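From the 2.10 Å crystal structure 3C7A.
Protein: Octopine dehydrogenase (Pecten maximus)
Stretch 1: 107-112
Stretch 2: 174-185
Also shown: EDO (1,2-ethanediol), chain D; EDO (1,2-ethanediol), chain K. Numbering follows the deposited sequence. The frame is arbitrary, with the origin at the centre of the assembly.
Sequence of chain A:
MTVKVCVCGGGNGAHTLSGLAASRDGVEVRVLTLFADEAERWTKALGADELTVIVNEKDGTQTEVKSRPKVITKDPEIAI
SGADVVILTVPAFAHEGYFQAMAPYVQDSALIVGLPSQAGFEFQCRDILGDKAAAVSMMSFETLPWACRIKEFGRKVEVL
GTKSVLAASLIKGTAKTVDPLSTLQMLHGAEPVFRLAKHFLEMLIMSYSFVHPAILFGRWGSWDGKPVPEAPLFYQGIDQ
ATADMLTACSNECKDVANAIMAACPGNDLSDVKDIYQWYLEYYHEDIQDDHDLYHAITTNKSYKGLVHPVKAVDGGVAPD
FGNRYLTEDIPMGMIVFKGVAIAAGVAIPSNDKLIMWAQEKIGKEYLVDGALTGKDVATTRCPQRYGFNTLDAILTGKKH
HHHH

Stretch 1, residues 107-112: QDSALI
Stretch 2 174-185: TAKTVDPLSTLQ

Residues 107-112 and 174-185 of octopine dehydrogenase pack through van der Waals contact and one bridging water, with no direct hydrogen bond between them; 328 Å² is buried in total. Gln107 to Ala110 form a type I turn, with Asp108 at phi/psi -55/-37°, Ser109 at -93/19° and a weak closing bond from Ala110 N to Gln107 O (3.3 Å). The chain then extends into a strand at Leu111 (-112/118°) and Ile112 (-104/125°). In the second stretch, Ala175 (-96/146°), Lys176 (-81/129°), Thr177 (-118/177°), Val178 (-65/149°) and Asp179 (-61/118°) are extended, and a helix begins at Pro180 (-62/-47°). The stretches run in roughly the same direction, contacts advancing from Asp108 with Ala175 to Leu111 with Pro180 and Leu184.

Leu111 covers the most surface. Its CA-to-CB bond points toward the second stretch, and with chi1 t and chi2 p, CD2 lies 4.4 Å from Pro180 CB and 4.3 Å from Leu184 CD2 (Leu184 chi1 -94°, chi2 m). Pro180 and Leu184 are one helical turn apart, so a single methyl reaches both in a purely apolar contact.

Thr177 and Ser109 set the register, their CA atoms 5.3 Å apart. The CA-to-CB bond of Thr177 (chi1 p) points toward the first stretch, and CG2 lies 3.4 Å from Ser109 O, while OG1 donates to Val178 O (2.9 Å). Ser109 O instead accepts from a water at 2.7 Å, which in turn accepts a weak bond from Val178 N (3.4 Å to the water oxygen). Ser109, also chi1 p, brings CB within 3.4 Å of Lys176 O. Beside it, Ala175 CB packs 3.5 Å from Asp108 O.

The helix start is fixed locally. Asp179 (chi1 t), the N-cap, accepts through OD2 from Ser182 OG (2.7 Å) and weakly from Ser182 N (3.4 Å). Asp179 O accepts from Thr183 N (3.2 Å) and Thr183 OG1 (2.7 Å; chi1 m).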

# COMPACT_ATOMS: atom_id res chain seq x y z
N GLN A 107 4.47 -23.58 4.77
CA GLN A 107 5.62 -24.41 4.37
C GLN A 107 6.86 -23.60 3.94
O GLN A 107 6.74 -22.43 3.57
CB GLN A 107 5.23 -25.46 3.31
CG GLN A 107 4.90 -24.91 1.91
CD GLN A 107 4.69 -26.01 0.87
OE1 GLN A 107 5.35 -27.05 0.90
NE2 GLN A 107 3.76 -25.78 -0.06
N ASP A 108 8.03 -24.24 3.99
CA ASP A 108 9.32 -23.61 3.66
C ASP A 108 9.38 -22.96 2.27
O ASP A 108 10.00 -21.90 2.11
CB ASP A 108 10.47 -24.61 3.82
CG ASP A 108 10.95 -24.77 5.27
OD1 ASP A 108 10.35 -24.18 6.19
OD2 ASP A 108 11.94 -25.50 5.48
N SER A 109 8.75 -23.58 1.28
CA SER A 109 8.85 -23.13 -0.12
C SER A 109 7.75 -22.14 -0.57
O SER A 109 7.54 -21.96 -1.77
CB SER A 109 8.91 -24.33 -1.07
OG SER A 109 7.66 -25.00 -1.15
N ALA A 110 7.07 -21.50 0.38
CA ALA A 110 5.96 -20.59 0.07
C ALA A 110 6.41 -19.20 -0.39
O ALA A 110 7.46 -18.70 0.01
CB ALA A 110 5.02 -20.48 1.26
N LEU A 111 5.58 -18.58 -1.24
CA LEU A 111 5.78 -17.19 -1.69
C LEU A 111 4.68 -16.28 -1.12
O LEU A 111 3.49 -16.47 -1.42
CB LEU A 111 5.80 -17.13 -3.23
CG LEU A 111 5.84 -15.77 -3.95
CD1 LEU A 111 7.21 -15.09 -3.81
CD2 LEU A 111 5.48 -15.93 -5.42
N ILE A 112 5.08 -15.30 -0.32
CA ILE A 112 4.15 -14.38 0.36
C ILE A 112 4.11 -13.01 -0.32
O ILE A 112 5.16 -12.37 -0.49
CB ILE A 112 4.50 -14.24 1.88
CG1 ILE A 112 4.59 -15.63 2.53
CG2 ILE A 112 3.48 -13.35 2.60
CD1 ILE A 112 5.20 -15.64 3.93
N THR A 174 16.28 -19.04 1.30
CA THR A 174 17.09 -20.24 1.03
C THR A 174 16.35 -21.36 0.28
O THR A 174 16.99 -22.26 -0.27
CB THR A 174 17.73 -20.83 2.32
OG1 THR A 174 16.71 -21.14 3.28
CG2 THR A 174 18.73 -19.85 2.94
N ALA A 175 15.02 -21.31 0.27
CA ALA A 175 14.21 -22.33 -0.40
C ALA A 175 13.79 -21.95 -1.82
O ALA A 175 13.54 -20.78 -2.11
CB ALA A 175 12.98 -22.68 0.45
N LYS A 176 13.70 -22.95 -2.69
CA LYS A 176 13.29 -22.77 -4.08
C LYS A 176 11.76 -22.71 -4.18
O LYS A 176 11.06 -23.58 -3.65
CB LYS A 176 13.82 -23.93 -4.93
CG LYS A 176 13.87 -23.67 -6.43
CD LYS A 176 14.07 -24.96 -7.22
CE LYS A 176 15.46 -25.56 -7.03
NZ LYS A 176 15.63 -26.83 -7.80
N THR A 177 11.25 -21.68 -4.86
CA THR A 177 9.80 -21.49 -5.05
C THR A 177 9.40 -21.55 -6.53
O THR A 177 10.26 -21.69 -7.40
CB THR A 177 9.30 -20.14 -4.44
OG1 THR A 177 9.65 -19.05 -5.31
CG2 THR A 177 9.88 -19.88 -3.05
N VAL A 178 8.10 -21.45 -6.81
CA VAL A 178 7.61 -21.22 -8.18
C VAL A 178 8.09 -19.85 -8.66
O VAL A 178 8.26 -18.93 -7.85
CB VAL A 178 6.06 -21.34 -8.30
CG1 VAL A 178 5.59 -22.77 -8.05
CG2 VAL A 178 5.33 -20.37 -7.36
N ASP A 179 8.33 -19.71 -9.97
CA ASP A 179 8.85 -18.45 -10.53
C ASP A 179 7.87 -17.29 -10.28
O ASP A 179 6.73 -17.33 -10.75
CB ASP A 179 9.15 -18.59 -12.03
CG ASP A 179 9.81 -17.34 -12.62
OD1 ASP A 179 10.91 -16.97 -12.16
OD2 ASP A 179 9.22 -16.74 -13.54
N PRO A 180 8.32 -16.26 -9.53
CA PRO A 180 7.47 -15.16 -9.06
C PRO A 180 6.81 -14.31 -10.15
O PRO A 180 5.60 -14.05 -10.07
CB PRO A 180 8.43 -14.31 -8.22
CG PRO A 180 9.56 -15.22 -7.87
CD PRO A 180 9.71 -16.10 -9.07
N LEU A 181 7.58 -13.89 -11.15
CA LEU A 181 7.06 -12.97 -12.18
C LEU A 181 6.07 -13.62 -13.15
O LEU A 181 5.03 -13.04 -13.46
CB LEU A 181 8.21 -12.28 -12.93
CG LEU A 181 7.93 -11.00 -13.73
CD1 LEU A 181 7.34 -9.89 -12.87
CD2 LEU A 181 9.20 -10.51 -14.42
N SER A 182 6.39 -14.83 -13.62
CA SER A 182 5.54 -15.54 -14.59
C SER A 182 4.26 -16.14 -13.99
O SER A 182 3.23 -16.23 -14.68
CB SER A 182 6.33 -16.60 -15.36
OG SER A 182 6.87 -17.58 -14.50
N THR A 183 4.32 -16.57 -12.73
CA THR A 183 3.14 -17.13 -12.04
C THR A 183 2.08 -16.06 -11.78
O THR A 183 0.89 -16.29 -12.00
CB THR A 183 3.53 -17.85 -10.71
OG1 THR A 183 4.52 -18.85 -10.97
CG2 THR A 183 2.31 -18.52 -10.07
N LEU A 184 2.51 -14.89 -11.30
CA LEU A 184 1.61 -13.77 -11.05
C LEU A 184 0.96 -13.22 -12.32
O LEU A 184 -0.21 -12.84 -12.32
CB LEU A 184 2.33 -12.64 -10.28
CG LEU A 184 2.27 -12.56 -8.74
CD1 LEU A 184 0.86 -12.19 -8.25
CD2 LEU A 184 2.76 -13.84 -8.06
N GLN A 185 1.73 -13.19 -13.42
CA GLN A 185 1.22 -12.76 -14.73
C GLN A 185 0.11 -13.69 -15.25
O GLN A 185 -0.88 -13.22 -15.81
CB GLN A 185 2.37 -12.66 -15.74
CG GLN A 185 2.02 -11.99 -17.07
CD GLN A 185 1.79 -10.49 -16.94
OE1 GLN A 185 2.71 -9.74 -16.60
NE2 GLN A 185 0.58 -10.04 -17.22
C1 EDO D . 7.08 -26.93 6.85
O1 EDO D . 6.62 -27.83 7.88
C2 EDO D . 8.45 -27.36 6.36
O2 EDO D . 8.42 -27.55 4.94
C1 EDO K . 2.80 -18.89 -17.87
O1 EDO K . 1.66 -19.66 -18.27
C2 EDO K . 2.47 -17.41 -17.99
O2 EDO K . 3.66 -16.64 -17.78
O HOH W 1 6.10 -21.68 -4.08